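Apical membrane antigen AMA1 (Toxoplasma gondii ME49, PDB 4YIV) helps the parasite invade host cells as part of the moving junction, the ring formed between parasite and host membranes, this chain being most of the protein's extracellular part. Local coordinates at residues S35-L41 against V276-Q280; C59-G63 against A334-L338; A232-F238 against A329-T333; G297-F302 against A314-P320. All blocks are in the same frame, centred on the assembly; numbering follows the deposited sequence.

Contact 1 of 4, residues S35-L41 against V276-Q280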
loop_
_atom_site.group_PDB
_atom_site.type_symbol
_atom_site.label_atom_id
_atom_site.label_comp_id
_atom_site.label_asym_id
_atom_site.label_seq_id
_atom_site.Cartn_x
_atom_site.Cartn_y
_atom_site.Cartn_z
ATOM N N SER A 35 1.287 10.024 2.666
ATOM C CA SER A 35 2.374 9.637 3.558
ATOM C C SER A 35 3.273 8.636 2.861
ATOM O O SER A 35 3.025 8.272 1.727
ATOM C CB SER A 35 1.810 9.045 4.849
ATOM O OG SER A 35 2.781 9.068 5.881
ATOM N N GLY A 36 4.333 8.191 3.536
ATOM C CA GLY A 36 5.166 7.150 2.993
ATOM C C GLY A 36 4.381 5.865 2.756
ATOM O O GLY A 36 3.341 5.621 3.386
ATOM N N ILE A 37 4.869 5.070 1.816
ATOM C CA ILE A 37 4.228 3.803 1.448
ATOM C C ILE A 37 5.145 2.659 1.839
ATOM O O ILE A 37 4.732 1.712 2.505
ATOM C CB ILE A 37 3.938 3.780 -0.039
ATOM C CG1 ILE A 37 2.914 4.881 -0.371
ATOM C CG2 ILE A 37 3.393 2.391 -0.457
ATOM C CD1 ILE A 37 2.713 5.106 -1.813
ATOM N N TYR A 38 6.407 2.744 1.396
ATOM C CA TYR A 38 7.357 1.703 1.718
ATOM C C TYR A 38 7.593 1.703 3.219
ATOM O O TYR A 38 7.361 0.704 3.908
ATOM C CB TYR A 38 8.649 1.918 0.919
ATOM C CG TYR A 38 9.715 0.886 1.179
ATOM C CD1 TYR A 38 9.648 -0.371 0.610
ATOM C CD2 TYR A 38 10.801 1.194 1.975
ATOM C CE1 TYR A 38 10.651 -1.314 0.851
ATOM C CE2 TYR A 38 11.800 0.287 2.211
ATOM C CZ TYR A 38 11.728 -0.968 1.645
ATOM O OH TYR A 38 12.742 -1.859 1.886
ATOM N N VAL A 39 8.029 2.847 3.735
ATOM C CA VAL A 39 7.961 3.120 5.159
ATOM C C VAL A 39 7.062 4.333 5.399
ATOM O O VAL A 39 7.314 5.397 4.841
ATOM C CB VAL A 39 9.352 3.407 5.748
ATOM C CG1 VAL A 39 9.225 3.850 7.207
ATOM C CG2 VAL A 39 10.218 2.148 5.582
ATOM N N ASP A 40 6.028 4.140 6.216
ATOM C CA ASP A 40 5.021 5.158 6.507
ATOM C C ASP A 40 5.249 5.637 7.923
ATOM O O ASP A 40 4.978 4.904 8.871
ATOM C CB ASP A 40 3.593 4.605 6.364
ATOM C CG ASP A 40 2.504 5.616 6.772
ATOM O OD1 ASP A 40 2.819 6.760 7.221
ATOM O OD2 ASP A 40 1.305 5.222 6.686
ATOM N N LEU A 41 5.754 6.862 8.046
ATOM C CA LEU A 41 5.961 7.521 9.362
ATOM C C LEU A 41 5.619 9.007 9.248
ATOM O O LEU A 41 6.457 9.876 9.500
ATOM C CB LEU A 41 7.403 7.316 9.832
ATOM C CG LEU A 41 7.741 5.853 10.135
ATOM C CD1 LEU A 41 9.253 5.747 10.385
ATOM C CD2 LEU A 41 6.984 5.332 11.331
ATOM N N VAL A 276 10.388 4.904 -4.322
ATOM C CA VAL A 276 9.028 4.849 -3.745
ATOM C C VAL A 276 8.898 5.798 -2.546
ATOM O O VAL A 276 9.843 5.965 -1.779
ATOM C CB VAL A 276 8.652 3.400 -3.293
ATOM C CG1 VAL A 276 9.575 2.982 -2.168
ATOM C CG2 VAL A 276 7.196 3.279 -2.803
ATOM N N ALA A 277 7.728 6.408 -2.369
ATOM C CA ALA A 277 7.492 7.257 -1.201
ATOM C C ALA A 277 7.847 6.537 0.069
ATOM O O ALA A 277 7.333 5.463 0.345
ATOM C CB ALA A 277 6.052 7.694 -1.146
ATOM N N SER A 278 8.748 7.126 0.849
ATOM C CA SER A 278 9.196 6.508 2.072
ATOM C C SER A 278 9.667 7.566 3.050
ATOM O O SER A 278 10.256 8.588 2.683
ATOM C CB SER A 278 10.295 5.484 1.825
ATOM O OG SER A 278 10.754 4.977 3.069
ATOM N N ASP A 279 9.367 7.325 4.310
ATOM C CA ASP A 279 9.574 8.329 5.359
ATOM C C ASP A 279 10.777 7.957 6.265
ATOM O O ASP A 279 10.917 8.494 7.361
ATOM C CB ASP A 279 8.303 8.469 6.215
ATOM C CG ASP A 279 7.084 8.970 5.410
ATOM O OD1 ASP A 279 7.277 9.447 4.263
ATOM O OD2 ASP A 279 5.935 8.889 5.939
ATOM N N GLN A 280 11.598 7.005 5.825
ATOM C CA GLN A 280 12.640 6.430 6.695
ATOM C C GLN A 280 13.959 7.216 6.530
ATOM O O GLN A 280 14.291 7.625 5.424
ATOM C CB GLN A 280 12.860 4.964 6.367
ATOM C CG GLN A 280 13.974 4.305 7.182
ATOM C CD GLN A 280 13.522 3.582 8.460
ATOM O OE1 GLN A 280 12.332 3.560 8.817
ATOM N NE2 GLN A 280 14.498 2.982 9.164
#
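Val276 supplies the apolar centre, with CG1 against Tyr38 CB (3.4 Å) and CG2 facing Ile37 CB (4.3 Å); the Ala277 methyl CB extends it to Ile37 CD1 (4.3 Å). This is a loop-to-loop contact without regular strands: residues 35-41 of an N-terminal loop are held by the chain following helix 263-272, close before the unmodelled linker that probably marks the engineered removal of the DII loop. Val39 CB comes 3.4 Å from Ser278 OG, and Tyr38 also meets Phe271 of that helix. Next come the backbone hydrogen bonds: Ala277 O is a bifurcated acceptor, taking Ile37 N (2.9 Å) and Tyr38 N (3.1 Å), while Asp279 N donates to Val39 O (2.9 Å). Gly36 leaves room for the Asp279 carboxylate, as a CB there would clash with Asp279 CG. At the polar edge Asp279 OD1 is bound by Ser293, whereas OD2 of Asp279 accepts both Gly36 N (3.0 Å) and Leu41 N (2.9 Å).

Contact 2 of 4, residues C59-G63 against A334-L338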
loop_
_atom_site.group_PDB
_atom_site.type_symbol
_atom_site.label_atom_id
_atom_site.label_comp_id
_atom_site.label_asym_id
_atom_site.label_seq_id
_atom_site.Cartn_x
_atom_site.Cartn_y
_atom_site.Cartn_z
ATOM N N CYS A 59 -4.294 5.188 2.821
ATOM C CA CYS A 59 -4.632 4.034 1.982
ATOM C C CYS A 59 -4.043 2.746 2.525
ATOM O O CYS A 59 -2.918 2.756 3.034
ATOM C CB CYS A 59 -4.132 4.198 0.557
ATOM S SG CYS A 59 -4.947 5.543 -0.383
ATOM N N PRO A 60 -4.786 1.632 2.381
ATOM C CA PRO A 60 -4.244 0.308 2.725
ATOM C C PRO A 60 -3.176 -0.107 1.728
ATOM O O PRO A 60 -3.269 0.204 0.533
ATOM C CB PRO A 60 -5.458 -0.620 2.637
ATOM C CG PRO A 60 -6.375 0.039 1.679
ATOM C CD PRO A 60 -6.156 1.546 1.833
ATOM N N ILE A 61 -2.153 -0.798 2.214
ATOM C CA ILE A 61 -1.053 -1.194 1.340
ATOM C C ILE A 61 -1.084 -2.724 1.177
ATOM O O ILE A 61 -0.767 -3.485 2.100
ATOM C CB ILE A 61 0.321 -0.727 1.883
ATOM C CG1 ILE A 61 0.254 0.760 2.269
ATOM C CG2 ILE A 61 1.410 -1.014 0.837
ATOM C CD1 ILE A 61 -0.174 1.712 1.144
ATOM N N TRP A 62 -1.529 -3.138 -0.007
ATOM C CA TRP A 62 -1.881 -4.523 -0.266
ATOM C C TRP A 62 -0.659 -5.403 -0.455
ATOM O O TRP A 62 0.141 -5.150 -1.333
ATOM C CB TRP A 62 -2.747 -4.591 -1.514
ATOM C CG TRP A 62 -4.088 -3.896 -1.380
ATOM C CD1 TRP A 62 -4.348 -2.547 -1.295
ATOM C CD2 TRP A 62 -5.347 -4.556 -1.330
ATOM N NE1 TRP A 62 -5.731 -2.337 -1.177
ATOM C CE2 TRP A 62 -6.351 -3.563 -1.193
ATOM C CE3 TRP A 62 -5.725 -5.906 -1.367
ATOM C CZ2 TRP A 62 -7.705 -3.886 -1.104
ATOM C CZ3 TRP A 62 -7.088 -6.225 -1.285
ATOM C CH2 TRP A 62 -8.050 -5.219 -1.156
ATOM N N GLY A 63 -0.534 -6.429 0.369
ATOM C CA GLY A 63 0.527 -7.410 0.196
ATOM C C GLY A 63 1.783 -7.011 0.968
ATOM O O GLY A 63 2.741 -7.778 1.050
ATOM N N ALA A 334 2.532 1.198 -5.877
ATOM C CA ALA A 334 3.094 0.738 -4.637
ATOM C C ALA A 334 2.039 0.345 -3.610
ATOM O O ALA A 334 2.285 -0.502 -2.722
ATOM C CB ALA A 334 4.039 1.852 -4.069
ATOM N N ALA A 335 0.857 0.954 -3.705
ATOM C CA ALA A 335 -0.183 0.721 -2.696
ATOM C C ALA A 335 -1.070 -0.492 -3.004
ATOM O O ALA A 335 -1.590 -1.130 -2.082
ATOM C CB ALA A 335 -1.081 1.955 -2.555
ATOM N N GLY A 336 -1.248 -0.793 -4.283
ATOM C CA GLY A 336 -2.237 -1.775 -4.680
ATOM C C GLY A 336 -1.798 -3.223 -4.753
ATOM O O GLY A 336 -0.640 -3.568 -4.507
ATOM N N SER A 337 -2.747 -4.067 -5.174
ATOM C CA SER A 337 -2.585 -5.515 -5.186
ATOM C C SER A 337 -2.090 -5.957 -6.554
ATOM O O SER A 337 -2.172 -5.210 -7.524
ATOM C CB SER A 337 -3.915 -6.233 -4.873
ATOM O OG SER A 337 -4.850 -5.971 -5.908
ATOM N N LEU A 338 -1.577 -7.182 -6.629
ATOM C CA LEU A 338 -1.185 -7.769 -7.900
ATOM C C LEU A 338 -2.409 -8.033 -8.744
ATOM O O LEU A 338 -2.427 -7.750 -9.953
ATOM C CB LEU A 338 -0.400 -9.068 -7.664
ATOM C CG LEU A 338 0.029 -9.883 -8.875
ATOM C CD1 LEU A 338 0.868 -9.098 -9.829
ATOM C CD2 LEU A 338 0.787 -11.067 -8.375
#
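Cys59 anchors the start of this segment through its disulfide to Cys228, although its own side chain stays clear of residues 334-338. Pro60 points its carbonyl near that of Ala335, O to O 3.4 Å, two acceptors that cannot bond, and packs its ring on Leu133 and Ile211. Ile61 makes the first close packing: its CD1 lies 3.8 Å from Ala335 CB, and a CA-H...O contact runs from Ile61 CA to Ala335 O (3.5 Å). Residues 61-62 form an outer strand of a five-stranded antiparallel sheet, bonded on one flank to strand 210-213, as Ile61 pairs with Tyr212; the loop leaving strand 329-333 of the second five-stranded sheet meets it here, joining what are probably two PAN-type domains, each built round one of these sheets. Trp62 N gives the one hydrogen bond between the segments, nearly straight, to Ala335 O (2.9 Å, 173°). Beyond it, Trp62 CB approaches Ser337 CB at 3.9 Å, and the indole NE1 of Trp62 hydrogen-bonds to Asn230 OD1.

Contact 3 of 4, residues A232-F238 against A329-T333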
loop_
_atom_site.group_PDB
_atom_site.type_symbol
_atom_site.label_atom_id
_atom_site.label_comp_id
_atom_site.label_asym_id
_atom_site.label_seq_id
_atom_site.Cartn_x
_atom_site.Cartn_y
_atom_site.Cartn_z
ATOM N N ALA A 232 -4.693 -3.638 -9.208
ATOM C CA ALA A 232 -4.008 -3.469 -10.496
ATOM C C ALA A 232 -5.028 -3.091 -11.592
ATOM O O ALA A 232 -6.224 -3.398 -11.496
ATOM C CB ALA A 232 -3.286 -4.733 -10.862
ATOM N N LEU A 233 -4.560 -2.403 -12.615
ATOM C CA LEU A 233 -5.430 -1.962 -13.704
ATOM C C LEU A 233 -4.991 -2.625 -14.997
ATOM O O LEU A 233 -3.953 -2.291 -15.574
ATOM C CB LEU A 233 -5.404 -0.430 -13.835
ATOM C CG LEU A 233 -6.117 0.206 -15.038
ATOM C CD1 LEU A 233 -7.607 0.046 -14.910
ATOM C CD2 LEU A 233 -5.781 1.680 -15.165
ATOM N N ARG A 234 -5.805 -3.569 -15.454
ATOM C CA ARG A 234 -5.464 -4.388 -16.605
ATOM C C ARG A 234 -5.807 -3.646 -17.882
ATOM O O ARG A 234 -6.843 -2.990 -17.935
ATOM C CB ARG A 234 -6.224 -5.730 -16.551
ATOM C CG ARG A 234 -5.843 -6.702 -17.642
ATOM C CD ARG A 234 -6.424 -8.088 -17.400
ATOM N NE ARG A 234 -7.882 -8.056 -17.325
ATOM C CZ ARG A 234 -8.707 -8.324 -18.337
ATOM N NH1 ARG A 234 -8.236 -8.670 -19.532
ATOM N NH2 ARG A 234 -10.020 -8.250 -18.145
ATOM N N GLY A 235 -4.938 -3.740 -18.892
ATOM C CA GLY A 235 -5.253 -3.275 -20.238
ATOM C C GLY A 235 -5.009 -1.804 -20.523
ATOM O O GLY A 235 -5.434 -1.264 -21.550
ATOM N N TYR A 236 -4.300 -1.136 -19.623
ATOM C CA TYR A 236 -4.012 0.285 -19.797
ATOM C C TYR A 236 -2.624 0.584 -19.230
ATOM O O TYR A 236 -2.225 -0.058 -18.252
ATOM C CB TYR A 236 -5.047 1.154 -19.092
ATOM C CG TYR A 236 -6.447 1.126 -19.692
ATOM C CD1 TYR A 236 -6.829 2.026 -20.688
ATOM C CD2 TYR A 236 -7.393 0.226 -19.230
ATOM C CE1 TYR A 236 -8.128 2.003 -21.219
ATOM C CE2 TYR A 236 -8.680 0.201 -19.750
ATOM C CZ TYR A 236 -9.041 1.085 -20.743
ATOM O OH TYR A 236 -10.323 1.038 -21.245
ATOM N N ARG A 237 -1.916 1.520 -19.875
ATOM C CA ARG A 237 -0.679 2.134 -19.355
ATOM C C ARG A 237 -0.976 3.468 -18.731
ATOM O O ARG A 237 -1.685 4.294 -19.323
ATOM C CB ARG A 237 0.339 2.360 -20.463
ATOM C CG ARG A 237 0.738 1.149 -21.214
ATOM C CD ARG A 237 1.721 1.543 -22.329
ATOM N NE ARG A 237 2.167 0.390 -23.102
ATOM C CZ ARG A 237 3.173 0.413 -23.959
ATOM N NH1 ARG A 237 3.494 -0.690 -24.605
ATOM N NH2 ARG A 237 3.873 1.528 -24.137
ATOM N N PHE A 238 -0.430 3.696 -17.537
ATOM C CA PHE A 238 -0.507 4.992 -16.914
ATOM C C PHE A 238 0.170 6.004 -17.836
ATOM O O PHE A 238 1.140 5.673 -18.519
ATOM C CB PHE A 238 0.198 5.004 -15.545
ATOM C CG PHE A 238 -0.560 4.354 -14.432
ATOM C CD1 PHE A 238 -1.942 4.409 -14.358
ATOM C CD2 PHE A 238 0.137 3.706 -13.416
ATOM C CE1 PHE A 238 -2.613 3.834 -13.295
ATOM C CE2 PHE A 238 -0.540 3.113 -12.344
ATOM C CZ PHE A 238 -1.901 3.183 -12.279
ATOM N N ALA A 329 -0.729 -4.734 -21.341
ATOM C CA ALA A 329 -0.160 -3.995 -20.212
ATOM C C ALA A 329 -0.972 -4.195 -18.935
ATOM O O ALA A 329 -2.160 -4.487 -18.994
ATOM C CB ALA A 329 -0.078 -2.496 -20.555
ATOM N N VAL A 330 -0.323 -4.014 -17.784
ATOM C CA VAL A 330 -1.014 -3.876 -16.500
ATOM C C VAL A 330 -0.307 -2.760 -15.724
ATOM O O VAL A 330 0.931 -2.792 -15.605
ATOM C CB VAL A 330 -0.993 -5.188 -15.654
ATOM C CG1 VAL A 330 -1.777 -4.990 -14.349
ATOM C CG2 VAL A 330 -1.568 -6.372 -16.436
ATOM N N SER A 331 -1.093 -1.805 -15.229
ATOM C CA SER A 331 -0.600 -0.709 -14.391
ATOM C C SER A 331 -0.785 -0.982 -12.910
ATOM O O SER A 331 -1.880 -1.352 -12.456
ATOM C CB SER A 331 -1.291 0.588 -14.796
ATOM O OG SER A 331 -0.859 1.005 -16.094
ATOM N N TYR A 332 0.315 -0.792 -12.175
ATOM C CA TYR A 332 0.462 -1.097 -10.752
ATOM C C TYR A 332 0.830 0.143 -9.972
ATOM O O TYR A 332 1.384 1.089 -10.532
ATOM C CB TYR A 332 1.565 -2.131 -10.523
ATOM C CG TYR A 332 1.329 -3.464 -11.213
ATOM C CD1 TYR A 332 0.288 -4.313 -10.815
ATOM C CD2 TYR A 332 2.132 -3.863 -12.259
ATOM C CE1 TYR A 332 0.079 -5.533 -11.448
ATOM C CE2 TYR A 332 1.935 -5.086 -12.893
ATOM C CZ TYR A 332 0.904 -5.911 -12.480
ATOM O OH TYR A 332 0.720 -7.114 -13.121
ATOM N N THR A 333 0.539 0.139 -8.681
ATOM C CA THR A 333 1.122 1.127 -7.798
ATOM C C THR A 333 1.684 0.451 -6.584
ATOM O O THR A 333 1.393 -0.729 -6.285
ATOM C CB THR A 333 0.105 2.205 -7.330
ATOM O OG1 THR A 333 -0.728 1.675 -6.300
ATOM C CG2 THR A 333 -0.732 2.675 -8.472
#
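Ser331 loses the most surface here, and its backbone and side chain serve two different sheets. Its backbone forms the antiparallel hydrogen-bonded pair with Leu233: Leu233 N to Ser331 O and Ser331 N to Leu233 O are both 2.9 Å, adding the short edge strand 233-234 to the five-stranded sheet that contains strand 329-333. Its hydroxyl turns to the chain beyond the corner, Ser331 OG donating to Tyr236 O (2.8 Å) and accepting a weak bond from Phe238 N (3.1 Å). Ala329 comes next: its O takes Gly235 N (2.9 Å) exactly where the chain bends, Gly235 having a positive phi of 85°, and its CB touches Arg237 CG at 3.8 Å. Phe238 is the third, lying under Ser331 so that Ser331 CB sits 3.5 Å from the Phe238 ring centroid, almost on the normal, a CH-pi contact; its CE2 also reaches Thr333 CG2 (3.9 Å). After the corner, strand 236-242 enters the three-stranded sheet, pairing with strand 322-326, while Arg237 makes a salt bridge to Asp326. The axis of residues 236-238 makes 40° with that of strand 329-333. The two sheets therefore share a corner where regular pairing gives way, and a serine hydroxyl satisfies the Tyr236 carbonyl and, weakly, the Phe238 amide, which do not pair with the backbone of 329-333.

Contact 4 of 4, residues G297-F302 against A314-P320. With NAG (2-acetamido-2-deoxy-beta-D-glucopyranose), chain B.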
loop_
_atom_site.group_PDB
_atom_site.type_symbol
_atom_site.label_atom_id
_atom_site.label_comp_id
_atom_site.label_asym_id
_atom_site.label_seq_id
_atom_site.Cartn_x
_atom_site.Cartn_y
_atom_site.Cartn_z
ATOM N N GLY A 297 6.674 10.198 -4.737
ATOM C CA GLY A 297 7.645 9.166 -5.012
ATOM C C GLY A 297 7.366 8.375 -6.269
ATOM O O GLY A 297 6.334 8.579 -6.912
ATOM N N ARG A 298 8.293 7.507 -6.649
ATOM C CA ARG A 298 8.192 6.702 -7.857
ATOM C C ARG A 298 7.324 5.520 -7.480
ATOM O O ARG A 298 7.794 4.428 -7.308
ATOM C CB ARG A 298 9.583 6.231 -8.252
ATOM C CG ARG A 298 9.664 5.602 -9.620
ATOM C CD ARG A 298 11.031 5.028 -9.949
ATOM N NE ARG A 298 12.089 6.017 -9.958
ATOM C CZ ARG A 298 13.202 5.947 -9.245
ATOM N NH1 ARG A 298 13.454 4.921 -8.472
ATOM N NH2 ARG A 298 14.085 6.902 -9.347
ATOM N N ASN A 299 6.045 5.806 -7.361
ATOM C CA ASN A 299 5.022 4.886 -6.870
ATOM C C ASN A 299 4.240 4.132 -7.943
ATOM O O ASN A 299 3.427 3.256 -7.611
ATOM C CB ASN A 299 3.982 5.649 -6.058
ATOM C CG ASN A 299 4.571 6.407 -4.906
ATOM O OD1 ASN A 299 5.594 6.019 -4.349
ATOM N ND2 ASN A 299 3.898 7.468 -4.510
ATOM N N TYR A 300 4.498 4.463 -9.206
ATOM C CA TYR A 300 3.606 4.118 -10.308
ATOM C C TYR A 300 4.351 3.365 -11.360
ATOM O O TYR A 300 5.516 3.662 -11.666
ATOM C CB TYR A 300 2.986 5.398 -10.911
ATOM C CG TYR A 300 2.419 6.291 -9.882
ATOM C CD1 TYR A 300 1.180 6.006 -9.316
ATOM C CD2 TYR A 300 3.108 7.394 -9.424
ATOM C CE1 TYR A 300 0.655 6.767 -8.361
ATOM C CE2 TYR A 300 2.574 8.188 -8.444
ATOM C CZ TYR A 300 1.340 7.868 -7.925
ATOM O OH TYR A 300 0.775 8.621 -6.945
ATOM N N GLY A 301 3.710 2.359 -11.933
ATOM C CA GLY A 301 4.374 1.658 -12.998
ATOM C C GLY A 301 3.471 0.791 -13.826
ATOM O O GLY A 301 2.285 0.602 -13.488
ATOM N N PHE A 302 4.019 0.295 -14.926
ATOM C CA PHE A 302 3.334 -0.765 -15.668
ATOM C C PHE A 302 4.236 -1.742 -16.350
ATOM O O PHE A 302 5.357 -1.448 -16.772
ATOM C CB PHE A 302 2.356 -0.183 -16.711
ATOM C CG PHE A 302 2.970 0.794 -17.698
ATOM C CD1 PHE A 302 3.589 0.349 -18.871
ATOM C CD2 PHE A 302 2.901 2.168 -17.459
ATOM C CE1 PHE A 302 4.117 1.278 -19.794
ATOM C CE2 PHE A 302 3.408 3.090 -18.377
ATOM C CZ PHE A 302 4.014 2.639 -19.541
ATOM N N ALA A 314 7.935 -0.143 -16.642
ATOM C CA ALA A 314 8.158 1.297 -16.657
ATOM C C ALA A 314 7.698 1.903 -15.365
ATOM O O ALA A 314 6.525 1.768 -15.001
ATOM C CB ALA A 314 7.440 1.944 -17.799
ATOM N N LEU A 315 8.605 2.625 -14.709
ATOM C CA LEU A 315 8.358 3.237 -13.407
ATOM C C LEU A 315 8.536 4.750 -13.385
ATOM O O LEU A 315 9.507 5.288 -13.948
ATOM C CB LEU A 315 9.293 2.642 -12.390
ATOM C CG LEU A 315 9.317 1.125 -12.288
ATOM C CD1 LEU A 315 10.526 0.705 -11.542
ATOM C CD2 LEU A 315 8.116 0.695 -11.518
ATOM N N SER A 316 7.597 5.431 -12.746
ATOM C CA SER A 316 7.578 6.900 -12.731
ATOM C C SER A 316 7.039 7.438 -11.409
ATOM O O SER A 316 6.290 6.736 -10.722
ATOM C CB SER A 316 6.723 7.405 -13.888
ATOM O OG SER A 316 6.555 8.797 -13.816
ATOM N N ASP A 317 7.418 8.667 -11.043
ATOM C CA ASP A 317 6.835 9.365 -9.904
ATOM C C ASP A 317 5.758 10.352 -10.338
ATOM O O ASP A 317 5.227 11.099 -9.518
ATOM C CB ASP A 317 7.911 10.092 -9.082
ATOM C CG ASP A 317 8.652 11.176 -9.877
ATOM O OD1 ASP A 317 8.303 11.408 -11.052
ATOM O OD2 ASP A 317 9.582 11.810 -9.308
ATOM N N GLN A 318 5.430 10.346 -11.625
ATOM C CA GLN A 318 4.356 11.205 -12.141
ATOM C C GLN A 318 2.965 10.606 -11.908
ATOM O O GLN A 318 2.635 9.533 -12.438
ATOM C CB GLN A 318 4.572 11.456 -13.641
ATOM C CG GLN A 318 5.850 12.240 -13.968
ATOM C CD GLN A 318 5.778 13.694 -13.503
ATOM O OE1 GLN A 318 6.664 14.170 -12.789
ATOM N NE2 GLN A 318 4.714 14.406 -13.910
ATOM N N VAL A 319 2.168 11.280 -11.091
ATOM C CA VAL A 319 0.793 10.862 -10.853
ATOM C C VAL A 319 0.077 10.791 -12.203
ATOM O O VAL A 319 0.094 11.755 -12.970
ATOM C CB VAL A 319 0.072 11.823 -9.907
ATOM C CG1 VAL A 319 -1.407 11.466 -9.788
ATOM C CG2 VAL A 319 0.724 11.795 -8.534
ATOM N N PRO A 320 -0.531 9.640 -12.522
ATOM C CA PRO A 320 -1.198 9.602 -13.829
ATOM C C PRO A 320 -2.456 10.491 -13.901
ATOM O O PRO A 320 -3.221 10.653 -12.932
ATOM C CB PRO A 320 -1.554 8.116 -13.994
ATOM C CG PRO A 320 -1.562 7.555 -12.660
ATOM C CD PRO A 320 -0.591 8.343 -11.825
HETATM C C1 NAG B . -2.392 15.020 -7.200
HETATM C C2 NAG B . -2.467 16.110 -8.265
HETATM C C3 NAG B . -1.639 17.326 -7.874
HETATM C C4 NAG B . -2.021 17.782 -6.475
HETATM C C5 NAG B . -1.898 16.621 -5.497
HETATM C C6 NAG B . -2.294 17.054 -4.090
HETATM C C7 NAG B . -2.817 14.887 -10.331
HETATM C C8 NAG B . -2.175 14.296 -11.551
HETATM N N2 NAG B . -2.012 15.591 -9.540
HETATM O O3 NAG B . -1.873 18.387 -8.807
HETATM O O4 NAG B . -1.159 18.850 -6.066
HETATM O O5 NAG B . -2.728 15.536 -5.910
HETATM O O6 NAG B . -3.692 17.358 -4.060
HETATM O O7 NAG B . -4.001 14.733 -10.081
HETATM O O HOH W 1 4.737 11.293 -6.926
HETATM O O HOH W 2 11.122 7.210 -12.520
#
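An antiparallel beta hairpin, strands 300-305 and 311-316, holds this contact at its open end, where the chain enters the first strand and leaves the second. Phe302 and Ala314 form a hydrogen-bonded pair, with Phe302 N to Ala314 O and Ala314 N to Phe302 O both 2.9 Å. Tyr300 and Ser316 form the next, Ser316 N to Tyr300 O being 2.9 Å and Tyr300 N to Ser316 O a longer 3.3 Å. Between them lies the non-hydrogen-bonded pair Gly301-Leu315, where a CB on Gly301 would clash with Leu315 CD2. On the face of Tyr300, Phe302, Ala314 and Ser316, Ala314 CB lies over the Phe302 ring, 4.0 Å from its centroid, and Pro320 CD lies over the Tyr300 ring at the same distance from that centroid. An ST turn, Gln318 N to Ser316 OG (2.9 Å), leads the chain on to Pro320. Arg298 centres an inverse gamma turn before the strand, and water 1 joins Gly297 N (3.1 Å) to Asp317 O (2.6 Å). Val319 CG1 touches C8 of the attached NAG at 3.4 Å. Strand 300-305 runs between 311-316 and 329-333 in the five-stranded sheet, the backbone of Leu315 hydrogen-bonds to that of Val256 of the outer strand, and Arg298 NH1 hydrogen-bonds to Asn273 and salt-bridges to Asp274, just past helix 263-272.

Along the chain, contact 2 encloses contact 3, which encloses contact 4; contact 1 crosses contacts 2 and 3 and precedes contact 4. Contacts 3 and 4, centres about 11 Å apart, share one five-stranded sheet through neighbouring strands 300-305 and 329-333, contact 3 also reaching the three-stranded one. The centre of contact 2, on the other five-stranded sheet, lies about 13 Å from that of contact 1 and about 14 Å from those of contacts 3 and 4. Ala334 CB touches Ile37 CG2 at 3.7 Å, while Asn299 OD1 meets Ala277 N at 2.9 Å. Contact 2 thus touches each of the others, linking the two sheets with the loops of contact 1, probably beside the shortened DII loop.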